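Local coordinates for sialidase B (PDB 4XJW), which cleaves terminal sialic acid residues from oligosaccharides, glycoproteins and glycolipids as a family 33 glycosyl hydrolase, at residues F206-L211 / Y613-I618; F630-S635 / V646-D651. The protein carries 1 engineered substitution. One frame throughout, in Å; residues are numbered along the deposited sequence.

Both contacts are buried near the middle of the chain, within the beta-propeller sialidase domain, and their centres lie about 7 Å apart. Interaction 1 sets strand 205-213 beside the start of strand 616-620 with no direct hydrogen bond between them; its chemistry is a cation-pi contact, apolar packing and one bridging water. Interaction 2 is antiparallel pairing of strands 626-631 and 647-652, extended past the end of the first strand by a third backbone hydrogen bond. The two share the sheet in which 616-620 and 626-631 are neighbours. Glu-631 joins them directly: its OE2 forms a salt bridge with Arg-207 NE at 2.6 Å, linking the regular sheet to the probable active site.

Interaction 1: F206-L211 / Y613-I618; sequences FRIPTL and YAYSAI
Arg-207 brings NH2 over one face of the Tyr-615 ring, near its rim, 3.4 Å from Tyr-615 CD1. CZ of Arg-207 stands 4.8 Å from the ring centroid, only 14° off the ring normal, a cation-pi contact. The two planes are 75° apart, so the guanidinium meets the ring with its edge rather than stacking flat. Ile-208 runs alongside the tyrosine, pointing the same way, and its CD1 comes 3.6 Å from Tyr-615 CD2. Its chi1 (-36°) sets CG1 beside the backbone N, and CD1 beyond it also lies over one face of the Arg-207 guanidinium, toward the rim. Pro-209 approaches more loosely, CD 4.3 Å from Tyr-615 CB. One water donates to both Pro-209 O, at 2.8 Å, and Ser-616 O, joining two carbonyls that cannot bond directly. Thr-210 turns its side chain away but passes its CA 3.5 Å from Ala-617 CB. Leu-211 closes the row, its CG 3.9 Å from that methyl. Glu-631 forms a salt bridge with Arg-207 NE and accepts from the backbone N of Ile-208 and Tyr-615, while Glu-503, a predicted active-site residue, hydrogen-bonds the Tyr-615 hydroxyl. A substrate-binding arginine and the nucleophile, both assigned by similarity, thus touch directly while these two glutamates hold their polar ends.

Interaction 2: F630-S635 / V646-D651; sequences FEKYDS and VVQYID
Phe-630 and Gln-648 form an antiparallel hydrogen-bonded pair where the touching parts run in roughly opposite directions, 141° apart end to end. Each backbone N donates to the other's O: Phe-630 N to Gln-648 O at 2.9 Å and Gln-648 N to Phe-630 O at 3.0 Å. Glu-631 faces Val-647 in the next, non-hydrogen-bonded pair, and Phe-630 O also takes a CA-H...O contact from Val-647 CA at 3.3 Å. Beyond it, Lys-632 N donates to Val-646 O at 2.8 Å, just where the chain leaves the strand in an inverse gamma turn centred on Lys-632. CG of Phe-630 sits between the backbone N and the carbonyl carbon (chi1 67°), and the ring crosses Ile-650 obliquely, Phe-630 CE1 4.1 Å from Ile-650 CG1. Gln-648, on the same face as Phe-630, packs OE1 3.5 Å from Lys-632 CD; the hydrogen bond to that oxygen comes from Trp-96 NE1, and Lys-632 NZ goes on to a salt bridge with Asp-607. The opposite face carries Glu-631 and Val-647 side by side, CG to CG2. Past the turn, Tyr-633 crosses Val-646 at about a right angle, its CD1 3.6 Å from Val-646 CG2. Strand 626-631 is the middle of a three-stranded antiparallel sheet, between 616-620 and 647-652. Strand 205-213 touches the Glu-631 and Val-647 face through Pro-209, and Phe-206 also meets Val-647.

Interaction 1: F206-L211 / Y613-I618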
loop_
_atom_site.group_PDB
_atom_site.type_symbol
_atom_site.label_atom_id
_atom_site.label_comp_id
_atom_site.label_asym_id
_atom_site.label_seq_id
_atom_site.Cartn_x
_atom_site.Cartn_y
_atom_site.Cartn_z
ATOM N N PHE A 206 -0.887 4.199 -2.750
ATOM C CA PHE A 206 -0.807 3.982 -1.305
ATOM C C PHE A 206 -0.115 2.672 -1.039
ATOM O O PHE A 206 -0.259 1.720 -1.812
ATOM C CB PHE A 206 -2.202 3.967 -0.668
ATOM C CG PHE A 206 -2.936 5.247 -0.848
ATOM C CD1 PHE A 206 -2.714 6.310 0.011
ATOM C CD2 PHE A 206 -3.795 5.411 -1.920
ATOM C CE1 PHE A 206 -3.352 7.510 -0.181
ATOM C CE2 PHE A 206 -4.462 6.608 -2.109
ATOM C CZ PHE A 206 -4.230 7.665 -1.246
ATOM N N ARG A 207 0.649 2.627 0.051
ATOM C CA ARG A 207 1.341 1.408 0.461
ATOM C C ARG A 207 1.495 1.446 1.970
ATOM O O ARG A 207 1.373 2.505 2.600
ATOM C CB ARG A 207 2.742 1.263 -0.176
ATOM C CG ARG A 207 2.777 0.666 -1.615
ATOM C CD ARG A 207 3.981 -0.284 -1.808
ATOM N NE ARG A 207 3.938 -1.494 -0.994
ATOM C CZ ARG A 207 4.968 -2.331 -0.827
ATOM N NH1 ARG A 207 6.128 -2.076 -1.426
ATOM N NH2 ARG A 207 4.841 -3.431 -0.055
ATOM N N ILE A 208 1.777 0.282 2.542
ATOM C CA ILE A 208 2.169 0.149 3.946
ATOM C C ILE A 208 1.048 0.542 4.931
ATOM O O ILE A 208 1.196 1.480 5.709
ATOM C CB ILE A 208 3.453 0.962 4.294
ATOM C CG1 ILE A 208 4.468 0.986 3.146
ATOM C CG2 ILE A 208 4.123 0.369 5.514
ATOM C CD1 ILE A 208 4.956 -0.391 2.699
ATOM N N PRO A 209 -0.072 -0.192 4.910
ATOM C CA PRO A 209 -1.219 0.134 5.768
ATOM C C PRO A 209 -0.986 -0.262 7.216
ATOM O O PRO A 209 -0.264 -1.228 7.503
ATOM C CB PRO A 209 -2.323 -0.754 5.204
ATOM C CG PRO A 209 -1.587 -1.935 4.610
ATOM C CD PRO A 209 -0.339 -1.346 4.031
ATOM N N THR A 210 -1.632 0.467 8.125
ATOM C CA THR A 210 -1.662 0.121 9.546
ATOM C C THR A 210 -3.102 0.244 10.050
ATOM O O THR A 210 -3.933 0.925 9.434
ATOM C CB THR A 210 -0.728 0.997 10.413
ATOM O OG1 THR A 210 -1.370 2.244 10.706
ATOM C CG2 THR A 210 0.625 1.251 9.710
ATOM N N LEU A 211 -3.389 -0.451 11.151
ATOM C CA LEU A 211 -4.668 -0.335 11.869
ATOM C C LEU A 211 -4.391 -0.451 13.352
ATOM O O LEU A 211 -3.507 -1.180 13.760
ATOM C CB LEU A 211 -5.615 -1.472 11.460
ATOM C CG LEU A 211 -6.259 -1.476 10.076
ATOM C CD1 LEU A 211 -6.985 -2.800 9.826
ATOM C CD2 LEU A 211 -7.202 -0.294 9.917
ATOM N N TYR A 613 -1.352 -10.579 -2.391
ATOM C CA TYR A 613 -1.500 -10.192 -0.994
ATOM C C TYR A 613 -0.123 -9.873 -0.456
ATOM O O TYR A 613 0.747 -10.745 -0.424
ATOM C CB TYR A 613 -2.113 -11.345 -0.194
ATOM C CG TYR A 613 -2.582 -10.974 1.202
ATOM C CD1 TYR A 613 -1.721 -10.995 2.303
ATOM C CD2 TYR A 613 -3.907 -10.638 1.424
ATOM C CE1 TYR A 613 -2.189 -10.670 3.605
ATOM C CE2 TYR A 613 -4.381 -10.318 2.691
ATOM C CZ TYR A 613 -3.520 -10.326 3.771
ATOM O OH TYR A 613 -4.050 -9.999 5.004
ATOM N N ALA A 614 0.104 -8.625 -0.063
ATOM C CA ALA A 614 1.435 -8.210 0.348
ATOM C C ALA A 614 1.449 -7.706 1.786
ATOM O O ALA A 614 1.137 -8.469 2.690
ATOM C CB ALA A 614 2.043 -7.205 -0.652
ATOM N N TYR A 615 1.821 -6.450 2.012
ATOM C CA TYR A 615 1.814 -5.931 3.369
ATOM C C TYR A 615 0.379 -5.826 3.875
ATOM O O TYR A 615 -0.572 -5.649 3.094
ATOM C CB TYR A 615 2.499 -4.566 3.480
ATOM C CG TYR A 615 4.007 -4.583 3.449
ATOM C CD1 TYR A 615 4.707 -5.462 2.630
ATOM C CD2 TYR A 615 4.740 -3.681 4.204
ATOM C CE1 TYR A 615 6.096 -5.444 2.590
ATOM C CE2 TYR A 615 6.119 -3.662 4.167
ATOM C CZ TYR A 615 6.787 -4.532 3.346
ATOM O OH TYR A 615 8.168 -4.510 3.295
ATOM N N SER A 616 0.232 -5.945 5.186
ATOM C CA SER A 616 -1.090 -6.006 5.769
ATOM C C SER A 616 -1.147 -5.445 7.172
ATOM O O SER A 616 -0.149 -5.344 7.890
ATOM C CB SER A 616 -1.593 -7.447 5.756
ATOM O OG SER A 616 -0.861 -8.233 6.689
ATOM N N ALA A 617 -2.369 -5.077 7.551
ATOM C CA ALA A 617 -2.671 -4.583 8.879
ATOM C C ALA A 617 -3.894 -5.325 9.397
ATOM O O ALA A 617 -4.899 -5.472 8.678
ATOM C CB ALA A 617 -2.924 -3.079 8.818
ATOM N N ILE A 618 -3.817 -5.803 10.640
ATOM C CA ILE A 618 -4.987 -6.402 11.272
ATOM C C ILE A 618 -5.270 -5.823 12.650
ATOM O O ILE A 618 -4.359 -5.486 13.408
ATOM C CB ILE A 618 -4.897 -7.945 11.348
ATOM C CG1 ILE A 618 -3.644 -8.401 12.105
ATOM C CG2 ILE A 618 -4.968 -8.563 9.938
ATOM C CD1 ILE A 618 -3.648 -9.908 12.362
HETATM O O HOH W 1 0.520 -3.127 9.349
#

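Interaction 2: F630-S635 / V646-D651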
loop_
_atom_site.group_PDB
_atom_site.type_symbol
_atom_site.label_atom_id
_atom_site.label_comp_id
_atom_site.label_asym_id
_atom_site.label_seq_id
_atom_site.Cartn_x
_atom_site.Cartn_y
_atom_site.Cartn_z
ATOM N N PHE A 630 -5.142 -4.249 3.663
ATOM C CA PHE A 630 -4.007 -4.936 3.050
ATOM C C PHE A 630 -3.768 -4.538 1.605
ATOM O O PHE A 630 -4.686 -4.078 0.902
ATOM C CB PHE A 630 -4.211 -6.452 3.135
ATOM C CG PHE A 630 -5.356 -6.961 2.295
ATOM C CD1 PHE A 630 -6.667 -6.898 2.763
ATOM C CD2 PHE A 630 -5.121 -7.504 1.034
ATOM C CE1 PHE A 630 -7.735 -7.365 1.986
ATOM C CE2 PHE A 630 -6.177 -7.982 0.264
ATOM C CZ PHE A 630 -7.476 -7.913 0.731
ATOM N N GLU A 631 -2.529 -4.752 1.161
ATOM C CA GLU A 631 -2.151 -4.538 -0.217
ATOM C C GLU A 631 -2.609 -5.736 -1.037
ATOM O O GLU A 631 -2.005 -6.803 -0.968
ATOM C CB GLU A 631 -0.626 -4.368 -0.294
ATOM C CG GLU A 631 -0.120 -3.073 0.372
ATOM C CD GLU A 631 1.396 -2.987 0.440
ATOM O OE1 GLU A 631 2.088 -4.019 0.248
ATOM O OE2 GLU A 631 1.905 -1.860 0.643
ATOM N N LYS A 632 -3.675 -5.574 -1.811
ATOM C CA LYS A 632 -4.188 -6.664 -2.640
ATOM C C LYS A 632 -3.474 -6.716 -3.994
ATOM O O LYS A 632 -4.081 -6.581 -5.062
ATOM C CB LYS A 632 -5.709 -6.578 -2.830
ATOM C CG LYS A 632 -6.309 -7.895 -3.328
ATOM C CD LYS A 632 -7.796 -7.811 -3.592
ATOM C CE LYS A 632 -8.322 -9.151 -4.082
ATOM N NZ LYS A 632 -8.400 -10.131 -2.972
ATOM N N TYR A 633 -2.166 -6.917 -3.943
ATOM C CA TYR A 633 -1.372 -7.087 -5.155
ATOM C C TYR A 633 -0.017 -7.592 -4.755
ATOM O O TYR A 633 0.327 -7.639 -3.567
ATOM C CB TYR A 633 -1.264 -5.780 -5.962
ATOM C CG TYR A 633 -0.228 -4.774 -5.488
ATOM C CD1 TYR A 633 -0.373 -4.093 -4.279
ATOM C CD2 TYR A 633 0.892 -4.507 -6.254
ATOM C CE1 TYR A 633 0.582 -3.161 -3.860
ATOM C CE2 TYR A 633 1.841 -3.582 -5.863
ATOM C CZ TYR A 633 1.685 -2.901 -4.668
ATOM O OH TYR A 633 2.648 -1.983 -4.291
ATOM N N ASP A 634 0.756 -8.004 -5.744
ATOM C CA ASP A 634 2.092 -8.466 -5.444
ATOM C C ASP A 634 3.046 -7.275 -5.485
ATOM O O ASP A 634 3.458 -6.818 -6.556
ATOM C CB ASP A 634 2.503 -9.553 -6.422
ATOM C CG ASP A 634 3.806 -10.205 -6.032
ATOM O OD1 ASP A 634 4.695 -9.486 -5.529
ATOM O OD2 ASP A 634 3.939 -11.431 -6.233
ATOM N N SER A 635 3.375 -6.762 -4.306
ATOM C CA SER A 635 4.158 -5.534 -4.191
ATOM C C SER A 635 5.658 -5.768 -4.403
ATOM O O SER A 635 6.454 -4.827 -4.318
ATOM C CB SER A 635 3.889 -4.852 -2.841
ATOM O OG SER A 635 4.476 -5.591 -1.782
ATOM N N VAL A 646 -5.472 -0.469 -4.681
ATOM C CA VAL A 646 -5.246 -1.875 -4.346
ATOM C C VAL A 646 -5.108 -2.124 -2.839
ATOM O O VAL A 646 -5.155 -3.271 -2.407
ATOM C CB VAL A 646 -4.037 -2.451 -5.100
ATOM C CG1 VAL A 646 -4.370 -2.598 -6.589
ATOM C CG2 VAL A 646 -2.796 -1.558 -4.886
ATOM N N VAL A 647 -4.954 -1.054 -2.049
ATOM C CA VAL A 647 -4.988 -1.181 -0.586
ATOM C C VAL A 647 -6.465 -1.130 -0.195
ATOM O O VAL A 647 -7.149 -0.126 -0.410
ATOM C CB VAL A 647 -4.203 -0.068 0.129
ATOM C CG1 VAL A 647 -4.332 -0.204 1.658
ATOM C CG2 VAL A 647 -2.717 -0.115 -0.270
ATOM N N GLN A 648 -6.952 -2.249 0.327
ATOM C CA GLN A 648 -8.379 -2.463 0.560
ATOM C C GLN A 648 -8.647 -2.997 1.955
ATOM O O GLN A 648 -7.786 -3.618 2.573
ATOM C CB GLN A 648 -8.909 -3.448 -0.488
ATOM C CG GLN A 648 -8.760 -2.932 -1.910
ATOM C CD GLN A 648 -9.254 -3.888 -2.964
ATOM O OE1 GLN A 648 -9.665 -5.010 -2.672
ATOM N NE2 GLN A 648 -9.202 -3.442 -4.227
ATOM N N TYR A 649 -9.856 -2.728 2.445
ATOM C CA TYR A 649 -10.266 -3.070 3.810
ATOM C C TYR A 649 -11.416 -4.080 3.794
ATOM O O TYR A 649 -12.421 -3.893 3.085
ATOM C CB TYR A 649 -10.721 -1.800 4.548
ATOM C CG TYR A 649 -11.272 -2.068 5.944
ATOM C CD1 TYR A 649 -10.413 -2.276 7.008
ATOM C CD2 TYR A 649 -12.649 -2.123 6.184
ATOM C CE1 TYR A 649 -10.903 -2.527 8.291
ATOM C CE2 TYR A 649 -13.151 -2.377 7.471
ATOM C CZ TYR A 649 -12.261 -2.578 8.514
ATOM O OH TYR A 649 -12.712 -2.840 9.792
ATOM N N ILE A 650 -11.278 -5.136 4.591
ATOM C CA ILE A 650 -12.366 -6.098 4.770
ATOM C C ILE A 650 -12.666 -6.313 6.255
ATOM O O ILE A 650 -11.818 -6.059 7.113
ATOM C CB ILE A 650 -12.072 -7.453 4.102
ATOM C CG1 ILE A 650 -10.798 -8.077 4.682
ATOM C CG2 ILE A 650 -11.958 -7.300 2.577
ATOM C CD1 ILE A 650 -10.548 -9.506 4.240
ATOM N N ASP A 651 -13.873 -6.806 6.531
ATOM C CA ASP A 651 -14.317 -7.131 7.880
ATOM C C ASP A 651 -14.570 -8.637 7.959
ATOM O O ASP A 651 -15.304 -9.184 7.133
ATOM C CB ASP A 651 -15.612 -6.361 8.187
ATOM C CG ASP A 651 -16.169 -6.657 9.572
ATOM O OD1 ASP A 651 -16.816 -7.716 9.747
ATOM O OD2 ASP A 651 -15.978 -5.816 10.475
#